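Local coordinates for nicastrin (Dictyostelium purpureum, PDB 4R12), which probably serves as an essential, putatively substrate-recruiting subunit of gamma-secretase, the complex that cleaves membrane proteins such as Notch receptors and APP within the bilayer, at residues 366-371 and 431-436; 359-364 and 438-443; 240-245 and 425-430; 329-334 and 340-345. One frame throughout, in Å; residues are numbered along the deposited sequence.

Contact 1: 366-371 and 431-436. With NAG (2-acetamido-2-deoxy-beta-D-glucopyranose), chain E.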
loop_
_atom_site.group_PDB
_atom_site.type_symbol
_atom_site.label_atom_id
_atom_site.label_comp_id
_atom_site.label_asym_id
_atom_site.label_seq_id
_atom_site.Cartn_x
_atom_site.Cartn_y
_atom_site.Cartn_z
ATOM N N GLU A 366 -22.917 19.872 -15.702
ATOM C CA GLU A 366 -23.998 18.975 -16.098
ATOM C C GLU A 366 -23.566 17.517 -16.111
ATOM O O GLU A 366 -24.281 16.657 -15.612
ATOM C CB GLU A 366 -24.528 19.360 -17.480
ATOM C CG GLU A 366 -25.510 18.349 -18.071
ATOM C CD GLU A 366 -25.987 18.721 -19.461
ATOM O OE1 GLU A 366 -25.363 19.593 -20.110
ATOM O OE2 GLU A 366 -26.989 18.128 -19.913
ATOM N N ASN A 367 -22.424 17.243 -16.696
ATOM C CA ASN A 367 -21.994 15.883 -16.935
ATOM C C ASN A 367 -21.362 15.163 -15.717
ATOM O O ASN A 367 -20.943 14.072 -15.836
ATOM C CB ASN A 367 -21.069 15.807 -18.144
ATOM C CG ASN A 367 -21.802 15.904 -19.466
ATOM O OD1 ASN A 367 -22.985 15.731 -19.530
ATOM N ND2 ASN A 367 -21.089 16.156 -20.508
ATOM N N SER A 368 -21.330 15.784 -14.559
ATOM C CA SER A 368 -20.789 15.123 -13.369
ATOM C C SER A 368 -21.486 13.793 -13.075
ATOM O O SER A 368 -22.716 13.724 -13.066
ATOM C CB SER A 368 -20.906 16.044 -12.153
ATOM O OG SER A 368 -20.423 15.387 -11.006
ATOM N N THR A 369 -20.702 12.742 -12.850
ATOM C CA THR A 369 -21.265 11.434 -12.517
ATOM C C THR A 369 -21.081 11.111 -11.039
ATOM O O THR A 369 -21.382 10.002 -10.591
ATOM C CB THR A 369 -20.625 10.312 -13.352
ATOM O OG1 THR A 369 -19.219 10.257 -13.087
ATOM C CG2 THR A 369 -20.835 10.574 -14.830
ATOM N N ILE A 370 -20.600 12.101 -10.295
ATOM C CA ILE A 370 -20.260 11.946 -8.890
ATOM C C ILE A 370 -21.159 12.806 -8.006
ATOM O O ILE A 370 -21.423 13.970 -8.311
ATOM C CB ILE A 370 -18.780 12.320 -8.633
ATOM C CG1 ILE A 370 -17.844 11.382 -9.404
ATOM C CG2 ILE A 370 -18.467 12.313 -7.138
ATOM C CD1 ILE A 370 -17.924 9.926 -8.953
ATOM N N THR A 371 -21.646 12.216 -6.923
ATOM C CA THR A 371 -22.376 12.961 -5.913
ATOM C C THR A 371 -21.835 12.568 -4.536
ATOM O O THR A 371 -21.297 11.464 -4.366
ATOM C CB THR A 371 -23.902 12.697 -6.002
ATOM O OG1 THR A 371 -24.603 13.603 -5.146
ATOM C CG2 THR A 371 -24.237 11.263 -5.593
ATOM N N VAL A 431 -10.983 13.412 -10.350
ATOM C CA VAL A 431 -9.826 14.303 -10.450
ATOM C C VAL A 431 -10.275 15.757 -10.655
ATOM O O VAL A 431 -9.769 16.679 -9.994
ATOM C CB VAL A 431 -8.875 13.895 -11.592
ATOM C CG1 VAL A 431 -7.726 14.903 -11.731
ATOM C CG2 VAL A 431 -8.319 12.490 -11.331
ATOM N N TYR A 432 -11.232 15.962 -11.548
ATOM C CA TYR A 432 -11.743 17.311 -11.779
ATOM C C TYR A 432 -12.355 17.914 -10.520
ATOM O O TYR A 432 -12.045 19.058 -10.142
ATOM C CB TYR A 432 -12.785 17.331 -12.902
ATOM C CG TYR A 432 -13.366 18.722 -13.058
ATOM C CD1 TYR A 432 -12.612 19.734 -13.642
ATOM C CD2 TYR A 432 -14.637 19.040 -12.570
ATOM C CE1 TYR A 432 -13.113 21.025 -13.779
ATOM C CE2 TYR A 432 -15.145 20.336 -12.697
ATOM C CZ TYR A 432 -14.372 21.325 -13.300
ATOM O OH TYR A 432 -14.838 22.614 -13.437
ATOM N N ILE A 433 -13.227 17.149 -9.868
ATOM C CA ILE A 433 -13.907 17.661 -8.690
ATOM C C ILE A 433 -12.902 17.950 -7.573
ATOM O O ILE A 433 -12.953 19.017 -6.966
ATOM C CB ILE A 433 -15.001 16.675 -8.215
ATOM C CG1 ILE A 433 -16.109 16.604 -9.268
ATOM C CG2 ILE A 433 -15.572 17.102 -6.866
ATOM C CD1 ILE A 433 -17.022 15.391 -9.136
ATOM N N LEU A 434 -11.974 17.027 -7.313
ATOM C CA LEU A 434 -11.022 17.251 -6.228
ATOM C C LEU A 434 -10.052 18.398 -6.538
ATOM O O LEU A 434 -9.696 19.165 -5.644
ATOM C CB LEU A 434 -10.239 15.970 -5.905
ATOM C CG LEU A 434 -11.071 14.865 -5.229
ATOM C CD1 LEU A 434 -10.250 13.580 -5.089
ATOM C CD2 LEU A 434 -11.631 15.303 -3.845
ATOM N N SER A 435 -9.628 18.513 -7.795
ATOM C CA SER A 435 -8.734 19.606 -8.195
ATOM C C SER A 435 -9.399 20.965 -7.985
ATOM O O SER A 435 -8.808 21.876 -7.421
ATOM C CB SER A 435 -8.324 19.469 -9.660
ATOM O OG SER A 435 -7.687 18.226 -9.899
ATOM N N THR A 436 -10.640 21.075 -8.438
ATOM C CA THR A 436 -11.403 22.316 -8.330
ATOM C C THR A 436 -11.686 22.645 -6.857
ATOM O O THR A 436 -11.593 23.802 -6.427
ATOM C CB THR A 436 -12.712 22.200 -9.124
ATOM O OG1 THR A 436 -12.401 21.950 -10.505
ATOM C CG2 THR A 436 -13.545 23.496 -9.014
HETATM C C1 NAG E . -21.675 16.086 -21.758
HETATM C C2 NAG E . -21.295 17.098 -22.828
HETATM C C3 NAG E . -21.758 16.758 -24.227
HETATM C C4 NAG E . -21.628 15.291 -24.517
HETATM C C5 NAG E . -22.413 14.552 -23.449
HETATM C C6 NAG E . -22.478 13.069 -23.737
HETATM C C7 NAG E . -21.359 19.277 -21.892
HETATM C C8 NAG E . -22.255 20.401 -21.484
HETATM N N2 NAG E . -21.952 18.327 -22.533
HETATM O O3 NAG E . -21.013 17.494 -25.170
HETATM O O4 NAG E . -22.153 15.015 -25.811
HETATM O O5 NAG E . -21.687 14.773 -22.261
HETATM O O6 NAG E . -21.186 12.650 -24.160
HETATM O O7 NAG E . -20.185 19.247 -21.636
#
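A single methyl group, CD1 of Ile433, makes every close approach of segment 431-436 to Ser368, in the loop, and Ile370, the first residue of strand 370-374. It comes up against the branch point of Ile370, with CD1 3.6 Å from CB, and rests against that carbon on the side of its hydrogen, with CG1 and CG2 a little farther off. The two side chains cross obliquely. Ile433 gets its methyl this far because its chain runs on nearly straight past CG1 (chi2 163°), while CD1 of Ile370 leads off elsewhere. The same methyl also meets a hydroxyl: Ile433 CD1 lies 3.9 Å from Ser368 OG.

That hydroxyl is already engaged. OG is hydrogen-bonded to Ala362 O at the end of helix 352-362, and it also takes a weak bond from Ile370 N, at 3.4 Å from N to OG. Next door, Thr369 OG1 binds Asp429 OD2 on helix 427-441, a polar tie alongside the apolar one.

Just upstream the chain reaches the surface, where Asn367 ND2 is joined to C1 of an N-acetylglucosamine at 1.4 Å; the acetyl methyl C8 lies 3.5 Å from Glu366 OE1. Within six residues the segment thus passes from a sugar-bearing loop into the buried core of the large lobe. With the Ser368 hydroxyl already hydrogen-bonded and a methyl its neighbour from the helix segment, the helix meets the loop and strand by dispersion forces and shape, without directional bonding between Ile433 and its two partners.

Contact 2: 359-364 and 438-443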
loop_
_atom_site.group_PDB
_atom_site.type_symbol
_atom_site.label_atom_id
_atom_site.label_comp_id
_atom_site.label_asym_id
_atom_site.label_seq_id
_atom_site.Cartn_x
_atom_site.Cartn_y
_atom_site.Cartn_z
ATOM N N ASP A 359 -19.756 19.481 -2.186
ATOM C CA ASP A 359 -21.094 19.329 -2.772
ATOM C C ASP A 359 -21.311 20.257 -3.966
ATOM O O ASP A 359 -21.832 19.846 -5.004
ATOM C CB ASP A 359 -22.193 19.629 -1.735
ATOM C CG ASP A 359 -22.255 18.602 -0.606
ATOM O OD1 ASP A 359 -21.743 17.471 -0.781
ATOM O OD2 ASP A 359 -22.834 18.934 0.451
ATOM N N GLN A 360 -20.934 21.518 -3.786
ATOM C CA GLN A 360 -21.070 22.523 -4.827
ATOM C C GLN A 360 -20.272 22.157 -6.076
ATOM O O GLN A 360 -20.800 22.203 -7.185
ATOM C CB GLN A 360 -20.619 23.891 -4.312
ATOM C CG GLN A 360 -21.552 24.507 -3.267
ATOM C CD GLN A 360 -20.910 25.685 -2.558
ATOM O OE1 GLN A 360 -20.022 26.349 -3.105
ATOM N NE2 GLN A 360 -21.344 25.946 -1.324
ATOM N N VAL A 361 -19.005 21.800 -5.893
ATOM C CA VAL A 361 -18.175 21.463 -7.038
ATOM C C VAL A 361 -18.756 20.260 -7.783
ATOM O O VAL A 361 -18.840 20.269 -9.002
ATOM C CB VAL A 361 -16.727 21.173 -6.618
ATOM C CG1 VAL A 361 -15.909 20.740 -7.835
ATOM C CG2 VAL A 361 -16.114 22.411 -6.004
ATOM N N ALA A 362 -19.187 19.240 -7.037
ATOM C CA ALA A 362 -19.782 18.042 -7.632
ATOM C C ALA A 362 -21.044 18.327 -8.447
ATOM O O ALA A 362 -21.382 17.564 -9.358
ATOM C CB ALA A 362 -20.097 17.004 -6.538
ATOM N N SER A 363 -21.740 19.414 -8.112
ATOM C CA SER A 363 -22.978 19.791 -8.785
ATOM C C SER A 363 -22.766 20.875 -9.828
ATOM O O SER A 363 -23.728 21.301 -10.465
ATOM C CB SER A 363 -24.031 20.304 -7.766
ATOM O OG SER A 363 -24.305 19.333 -6.774
ATOM N N SER A 364 -21.524 21.333 -9.985
ATOM C CA SER A 364 -21.243 22.552 -10.741
ATOM C C SER A 364 -21.301 22.396 -12.265
ATOM O O SER A 364 -21.324 23.401 -12.990
ATOM C CB SER A 364 -19.865 23.095 -10.352
ATOM O OG SER A 364 -18.842 22.189 -10.740
ATOM N N ILE A 438 -9.916 21.658 -4.132
ATOM C CA ILE A 438 -8.683 22.095 -3.490
ATOM C C ILE A 438 -8.337 23.528 -3.875
ATOM O O ILE A 438 -7.973 24.337 -3.013
ATOM C CB ILE A 438 -7.519 21.141 -3.833
ATOM C CG1 ILE A 438 -7.722 19.819 -3.092
ATOM C CG2 ILE A 438 -6.158 21.773 -3.481
ATOM C CD1 ILE A 438 -6.924 18.665 -3.651
ATOM N N ASP A 439 -8.478 23.851 -5.154
ATOM C CA ASP A 439 -8.247 25.214 -5.624
ATOM C C ASP A 439 -9.168 26.209 -4.910
ATOM O O ASP A 439 -8.721 27.267 -4.466
ATOM C CB ASP A 439 -8.435 25.298 -7.144
ATOM C CG ASP A 439 -8.225 26.716 -7.686
ATOM O OD1 ASP A 439 -7.054 27.127 -7.859
ATOM O OD2 ASP A 439 -9.230 27.416 -7.933
ATOM N N ARG A 440 -10.438 25.858 -4.757
ATOM C CA ARG A 440 -11.375 26.762 -4.091
ATOM C C ARG A 440 -11.032 26.960 -2.616
ATOM O O ARG A 440 -10.982 28.103 -2.146
ATOM C CB ARG A 440 -12.811 26.259 -4.248
ATOM C CG ARG A 440 -13.343 26.426 -5.667
ATOM C CD ARG A 440 -14.863 26.284 -5.721
ATOM N NE ARG A 440 -15.525 27.242 -4.834
ATOM C CZ ARG A 440 -16.794 27.156 -4.433
ATOM N NH1 ARG A 440 -17.567 26.148 -4.830
ATOM N NH2 ARG A 440 -17.290 28.083 -3.623
ATOM N N ILE A 441 -10.775 25.884 -1.873
ATOM C CA ILE A 441 -10.515 26.091 -0.449
ATOM C C ILE A 441 -9.113 26.648 -0.209
ATOM O O ILE A 441 -8.819 27.125 0.886
ATOM C CB ILE A 441 -10.690 24.805 0.402
ATOM C CG1 ILE A 441 -9.663 23.746 0.025
ATOM C CG2 ILE A 441 -12.123 24.274 0.315
ATOM C CD1 ILE A 441 -9.660 22.582 0.983
ATOM N N ALA A 442 -8.248 26.597 -1.220
ATOM C CA ALA A 442 -6.939 27.241 -1.098
ATOM C C ALA A 442 -7.052 28.736 -1.406
ATOM O O ALA A 442 -6.076 29.481 -1.281
ATOM C CB ALA A 442 -5.904 26.580 -2.025
ATOM N N GLY A 443 -8.240 29.169 -1.817
ATOM C CA GLY A 443 -8.489 30.579 -2.079
ATOM C C GLY A 443 -8.489 30.990 -3.543
ATOM O O GLY A 443 -8.514 32.182 -3.855
#
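The last turns of helices 352-362 and 427-441 come closest at Val361 and Arg440, whose CA atoms are 9.1 Å apart, a gap spanned by side chains. Arg440 does most of the spanning. Its chain bends at chi3 (57°), which brings the end of the guanidinium up to Gln360, where NH1 and NH2 both fork onto the one oxygen OE1. The NH1 to OE1 bond is 3.0 Å and the NH2 to OE1 bond 3.3 Å. OE1 lies close to the guanidinium plane, at its edge, whereas the amide is turned 34° from that plane. Below the polar grip, Arg440 CD passes 4.1 Å from Val361 CG2, the two side chains running in opposite directions.

Both helices end here, on the outer side of the large lobe. Helix 427-441 closes with a Schellman motif: Gly443 turns to positive phi (102°), where a CB would press on the preceding carbonyl oxygen, and Gly443 N binds Arg440 O at 3.0 Å. Were Arg440 a leucine, Gln360 OE1 would be likely to lose both guanidinium donors and its amide to be freer to turn. At the end of the other helix, Ser364 OG bonds Val361 O at 2.6 Å on a lone pair in the carbonyl plane, and Ser364 N reaches the same oxygen. Val361 also packs on Ile433 and Thr436 of helix 427-441, while Arg440 leans on Ile357.

Contact 3: 240-245 and 425-430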
loop_
_atom_site.group_PDB
_atom_site.type_symbol
_atom_site.label_atom_id
_atom_site.label_comp_id
_atom_site.label_asym_id
_atom_site.label_seq_id
_atom_site.Cartn_x
_atom_site.Cartn_y
_atom_site.Cartn_z
ATOM N N ALA A 240 -6.880 5.871 -5.519
ATOM C CA ALA A 240 -6.664 7.173 -4.894
ATOM C C ALA A 240 -5.260 7.735 -5.150
ATOM O O ALA A 240 -5.097 8.938 -5.376
ATOM C CB ALA A 240 -6.936 7.103 -3.363
ATOM N N THR A 241 -4.245 6.875 -5.126
ATOM C CA THR A 241 -2.895 7.346 -5.437
ATOM C C THR A 241 -2.819 7.962 -6.843
ATOM O O THR A 241 -2.256 9.044 -7.027
ATOM C CB THR A 241 -1.872 6.209 -5.313
ATOM O OG1 THR A 241 -1.942 5.666 -3.986
ATOM C CG2 THR A 241 -0.458 6.730 -5.588
ATOM N N VAL A 242 -3.399 7.280 -7.826
ATOM C CA VAL A 242 -3.467 7.813 -9.190
ATOM C C VAL A 242 -4.235 9.128 -9.225
ATOM O O VAL A 242 -3.839 10.110 -9.897
ATOM C CB VAL A 242 -4.147 6.801 -10.138
ATOM C CG1 VAL A 242 -4.436 7.432 -11.492
ATOM C CG2 VAL A 242 -3.266 5.572 -10.308
ATOM N N THR A 243 -5.353 9.135 -8.509
ATOM C CA THR A 243 -6.208 10.315 -8.419
ATOM C C THR A 243 -5.435 11.519 -7.913
ATOM O O THR A 243 -5.403 12.568 -8.567
ATOM C CB THR A 243 -7.409 10.061 -7.477
ATOM O OG1 THR A 243 -8.227 9.007 -8.004
ATOM C CG2 THR A 243 -8.257 11.338 -7.341
ATOM N N LEU A 244 -4.801 11.377 -6.749
ATOM C CA LEU A 244 -4.121 12.529 -6.145
ATOM C C LEU A 244 -2.915 12.994 -6.967
ATOM O O LEU A 244 -2.691 14.202 -7.117
ATOM C CB LEU A 244 -3.690 12.215 -4.719
ATOM C CG LEU A 244 -3.195 13.446 -3.957
ATOM C CD1 LEU A 244 -4.252 14.569 -4.019
ATOM C CD2 LEU A 244 -2.895 13.072 -2.500
ATOM N N LEU A 245 -2.144 12.063 -7.521
ATOM C CA LEU A 245 -1.073 12.479 -8.430
ATOM C C LEU A 245 -1.642 13.212 -9.651
ATOM O O LEU A 245 -1.038 14.182 -10.123
ATOM C CB LEU A 245 -0.204 11.283 -8.880
ATOM C CG LEU A 245 0.687 10.705 -7.770
ATOM C CD1 LEU A 245 1.252 9.335 -8.187
ATOM C CD2 LEU A 245 1.841 11.666 -7.443
ATOM N N SER A 425 -14.180 4.654 -15.196
ATOM C CA SER A 425 -15.051 5.671 -15.766
ATOM C C SER A 425 -15.344 6.848 -14.818
ATOM O O SER A 425 -15.825 7.898 -15.263
ATOM C CB SER A 425 -16.372 5.036 -16.218
ATOM O OG SER A 425 -17.094 4.528 -15.107
ATOM N N THR A 426 -15.061 6.692 -13.526
ATOM C CA THR A 426 -15.282 7.795 -12.577
ATOM C C THR A 426 -14.032 8.643 -12.339
ATOM O O THR A 426 -14.116 9.700 -11.713
ATOM C CB THR A 426 -15.773 7.295 -11.178
ATOM O OG1 THR A 426 -14.770 6.461 -10.578
ATOM C CG2 THR A 426 -17.095 6.527 -11.279
ATOM N N LEU A 427 -12.877 8.193 -12.824
ATOM C CA LEU A 427 -11.619 8.837 -12.464
ATOM C C LEU A 427 -11.520 10.310 -12.910
ATOM O O LEU A 427 -11.135 11.172 -12.117
ATOM C CB LEU A 427 -10.436 8.031 -13.034
ATOM C CG LEU A 427 -9.038 8.542 -12.732
ATOM C CD1 LEU A 427 -8.823 8.696 -11.239
ATOM C CD2 LEU A 427 -8.025 7.534 -13.318
ATOM N N ASN A 428 -11.874 10.603 -14.159
ATOM C CA ASN A 428 -11.795 11.979 -14.655
ATOM C C ASN A 428 -12.620 12.951 -13.795
ATOM O O ASN A 428 -12.128 14.004 -13.373
ATOM C CB ASN A 428 -12.269 12.045 -16.106
ATOM C CG ASN A 428 -11.243 11.473 -17.095
ATOM O OD1 ASN A 428 -10.154 11.048 -16.716
ATOM N ND2 ASN A 428 -11.601 11.473 -18.376
ATOM N N ASP A 429 -13.867 12.568 -13.534
ATOM C CA ASP A 429 -14.763 13.346 -12.679
ATOM C C ASP A 429 -14.181 13.567 -11.286
ATOM O O ASP A 429 -14.187 14.693 -10.783
ATOM C CB ASP A 429 -16.135 12.667 -12.583
ATOM C CG ASP A 429 -17.050 13.045 -13.744
ATOM O OD1 ASP A 429 -16.699 13.987 -14.480
ATOM O OD2 ASP A 429 -18.118 12.420 -13.903
ATOM N N ILE A 430 -13.659 12.505 -10.664
ATOM C CA ILE A 430 -13.093 12.642 -9.331
ATOM C C ILE A 430 -11.860 13.566 -9.349
ATOM O O ILE A 430 -11.722 14.436 -8.472
ATOM C CB ILE A 430 -12.757 11.245 -8.736
ATOM C CG1 ILE A 430 -14.066 10.472 -8.500
ATOM C CG2 ILE A 430 -11.969 11.375 -7.429
ATOM C CD1 ILE A 430 -13.885 8.995 -8.089
#
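Two helices of the aminopeptidase-like large lobe, 234-252 and 427-441, pack together where Val242 and Thr243 meet Leu427 and Ile430. The backbones come near each other at Thr243 and Leu427, with CA atoms 6.9 Å apart, and all four touching residues are buried. Leu427 bridges two residues of the other helix, since its two methyls go to different partners. CD2 meets Val242 CG1 at 4.0 Å, the side chains crossing at about a right angle. CD1 slides alongside Thr243 and ends 3.3 Å from its OG1, a snug approach of a methyl to an oxygen. The hydroxyl has its own polar partner: it is hydrogen-bonded to Phe239 O, one turn back in its helix.

Helix 452-463 completes the cluster, with Phe462 against Val242, and Ile455 and Tyr459 against Leu427. On its far side helix 234-252 rests on strands 214-220 and 262-268 through Leu244. Thr243 divides its work between its two branches: with OG1 beside the backbone N (chi1 -63°), CG2 is left facing Ile430, and these methyls, Thr243 CG2 and Ile430 CG2, meet at 3.7 Å.

Contact 4: 329-334 and 340-345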
loop_
_atom_site.group_PDB
_atom_site.type_symbol
_atom_site.label_atom_id
_atom_site.label_comp_id
_atom_site.label_asym_id
_atom_site.label_seq_id
_atom_site.Cartn_x
_atom_site.Cartn_y
_atom_site.Cartn_z
ATOM N N GLY A 329 -12.502 4.369 -5.470
ATOM C CA GLY A 329 -12.567 3.830 -6.820
ATOM C C GLY A 329 -13.765 2.935 -7.097
ATOM O O GLY A 329 -13.949 2.425 -8.216
ATOM N N ARG A 330 -14.592 2.732 -6.080
ATOM C CA ARG A 330 -15.834 2.000 -6.287
ATOM C C ARG A 330 -17.036 2.771 -5.817
ATOM O O ARG A 330 -17.865 2.227 -5.092
ATOM C CB ARG A 330 -15.808 0.660 -5.566
ATOM C CG ARG A 330 -15.144 -0.419 -6.340
ATOM C CD ARG A 330 -15.217 -1.745 -5.595
ATOM N NE ARG A 330 -16.490 -2.428 -5.755
ATOM C CZ ARG A 330 -16.797 -3.238 -6.763
ATOM N NH1 ARG A 330 -15.929 -3.447 -7.746
ATOM N NH2 ARG A 330 -17.983 -3.836 -6.791
ATOM N N ALA A 331 -17.142 4.026 -6.231
ATOM C CA ALA A 331 -18.326 4.811 -5.921
ATOM C C ALA A 331 -19.576 4.021 -6.331
ATOM O O ALA A 331 -19.572 3.322 -7.352
ATOM C CB ALA A 331 -18.266 6.159 -6.607
ATOM N N GLN A 332 -20.618 4.110 -5.503
ATOM C CA GLN A 332 -21.856 3.335 -5.646
ATOM C C GLN A 332 -22.903 4.034 -6.501
ATOM O O GLN A 332 -23.236 5.188 -6.249
ATOM C CB GLN A 332 -22.471 3.075 -4.268
ATOM C CG GLN A 332 -21.588 2.305 -3.331
ATOM C CD GLN A 332 -21.347 0.900 -3.827
ATOM O OE1 GLN A 332 -22.152 -0.006 -3.585
ATOM N NE2 GLN A 332 -20.240 0.709 -4.531
ATOM N N LEU A 333 -23.445 3.329 -7.484
ATOM C CA LEU A 333 -24.490 3.893 -8.326
ATOM C C LEU A 333 -25.767 4.192 -7.534
ATOM O O LEU A 333 -26.304 3.327 -6.849
ATOM C CB LEU A 333 -24.799 2.944 -9.475
ATOM C CG LEU A 333 -25.866 3.417 -10.457
ATOM C CD1 LEU A 333 -25.507 4.775 -11.048
ATOM C CD2 LEU A 333 -26.020 2.369 -11.549
ATOM N N ASP A 334 -26.235 5.431 -7.617
ATOM C CA ASP A 334 -27.529 5.808 -7.032
ATOM C C ASP A 334 -28.548 5.833 -8.165
ATOM O O ASP A 334 -28.429 6.642 -9.086
ATOM C CB ASP A 334 -27.434 7.172 -6.330
ATOM C CG ASP A 334 -28.732 7.579 -5.608
ATOM O OD1 ASP A 334 -29.835 7.161 -6.016
ATOM O OD2 ASP A 334 -28.643 8.342 -4.625
ATOM N N TYR A 340 -22.880 8.288 -9.174
ATOM C CA TYR A 340 -22.152 7.415 -8.259
ATOM C C TYR A 340 -21.843 8.162 -6.967
ATOM O O TYR A 340 -21.401 9.314 -7.012
ATOM C CB TYR A 340 -20.853 6.920 -8.907
ATOM C CG TYR A 340 -21.069 6.064 -10.127
ATOM C CD1 TYR A 340 -21.343 4.707 -10.011
ATOM C CD2 TYR A 340 -20.999 6.613 -11.401
ATOM C CE1 TYR A 340 -21.542 3.921 -11.122
ATOM C CE2 TYR A 340 -21.192 5.827 -12.527
ATOM C CZ TYR A 340 -21.466 4.485 -12.382
ATOM O OH TYR A 340 -21.662 3.703 -13.497
ATOM N N SER A 341 -22.055 7.515 -5.822
ATOM C CA SER A 341 -21.886 8.184 -4.533
ATOM C C SER A 341 -20.524 7.973 -3.914
ATOM O O SER A 341 -20.052 6.836 -3.811
ATOM C CB SER A 341 -22.940 7.695 -3.532
ATOM O OG SER A 341 -24.245 7.834 -4.049
ATOM N N LEU A 342 -19.903 9.072 -3.485
ATOM C CA LEU A 342 -18.789 8.998 -2.549
ATOM C C LEU A 342 -19.288 9.524 -1.225
ATOM O O LEU A 342 -20.184 10.363 -1.188
ATOM C CB LEU A 342 -17.574 9.802 -3.034
ATOM C CG LEU A 342 -16.845 9.232 -4.253
ATOM C CD1 LEU A 342 -15.724 10.197 -4.720
ATOM C CD2 LEU A 342 -16.266 7.827 -3.973
ATOM N N TYR A 343 -18.697 9.042 -0.141
ATOM C CA TYR A 343 -19.208 9.316 1.196
ATOM C C TYR A 343 -18.224 10.157 1.986
ATOM O O TYR A 343 -17.018 9.961 1.908
ATOM C CB TYR A 343 -19.513 8.002 1.917
ATOM C CG TYR A 343 -20.723 7.322 1.330
ATOM C CD1 TYR A 343 -20.606 6.456 0.245
ATOM C CD2 TYR A 343 -21.996 7.584 1.829
ATOM C CE1 TYR A 343 -21.733 5.851 -0.314
ATOM C CE2 TYR A 343 -23.117 6.993 1.282
ATOM C CZ TYR A 343 -22.980 6.126 0.216
ATOM O OH TYR A 343 -24.106 5.537 -0.313
ATOM N N LEU A 344 -18.752 11.127 2.712
ATOM C CA LEU A 344 -17.923 12.056 3.461
ATOM C C LEU A 344 -17.984 11.730 4.945
ATOM O O LEU A 344 -19.031 11.884 5.571
ATOM C CB LEU A 344 -18.378 13.503 3.208
ATOM C CG LEU A 344 -18.265 13.942 1.745
ATOM C CD1 LEU A 344 -18.699 15.395 1.596
ATOM C CD2 LEU A 344 -16.843 13.742 1.196
ATOM N N HIS A 345 -16.872 11.252 5.498
ATOM C CA HIS A 345 -16.802 10.947 6.922
ATOM C C HIS A 345 -16.018 12.052 7.596
ATOM O O HIS A 345 -14.834 12.219 7.332
ATOM C CB HIS A 345 -16.137 9.578 7.158
ATOM C CG HIS A 345 -16.749 8.476 6.351
ATOM N ND1 HIS A 345 -17.470 7.451 6.921
ATOM C CD2 HIS A 345 -16.774 8.259 5.014
ATOM C CE1 HIS A 345 -17.903 6.639 5.971
ATOM N NE2 HIS A 345 -17.496 7.105 4.806
HETATM O O HOH W 1 -25.289 5.423 -3.785
#
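Ala331 sits at the apolar centre, its methyl lodged between two residues of strand 339-347: Ala331 CB is 3.5 Å from Tyr340 CB and 3.7 Å from Leu342 CD2. Further along, Leu333 lies over the Tyr340 ring. Its CD1 stands 4.3 Å from the ring centroid and only 18° off the normal, a CH-pi contact over one face. Tyr340 carries its ring beside the backbone N (chi1 -64°), which lays it along the hairpin partner under Leu333. A serine in place of Tyr340 would probably strip Leu333 CB and CD1 of the ring they rest on and open a gap on that side of the hairpin.

Outside this core the backbones pair. Gln332 and Ser341 form an antiparallel hydrogen-bonded pair: Ser341 N gives a short 2.6 Å bond to Gln332 O, while Gln332 N reaches Ser341 O at a longer 3.3 Å. Leu333 and Tyr340 are the adjoining non-hydrogen-bonded pair. The strand directions are 121° apart, so this is a strongly skewed hairpin. At the polar edge a water lies 2.6 Å from Ser341 OG and donates to Gln332 O, and the Gln332 side chain folds back over the preceding loop, NE2 to Arg330 O at 2.9 Å. Asp334 forms a salt bridge with Lys373.

Strand 339-347 continues the sheet on its other edge, Tyr340 and Leu342 bonding through their backbones to Thr371 of the parallel strand 370-374; farther along, Leu344 packs on strand 397-401 and on Thr355 and Leu358 of helix 352-362.

Helix 427-441 threads through contacts 3, 1 and 2 in turn, from its first residues to its end. The centres of contacts 1 and 2 are about 9 Å apart, joined by Ser368 OG to Ala362 O at 2.9 Å; those of contacts 1 and 3 are about 10 Å apart, with Thr369 OG1 2.6 Å from Asp429 OD2. Contact 4 belongs to the sheet covered by this helix: Thr369 O to Tyr340 N, 2.7 Å, carries it to contact 1, and Ile430 CD1 to Leu342 CD1, 4.0 Å, to contact 3. The sugar on Asn367 marks the outer surface, its nearest atoms about 13 Å from the Tyr340 side chain.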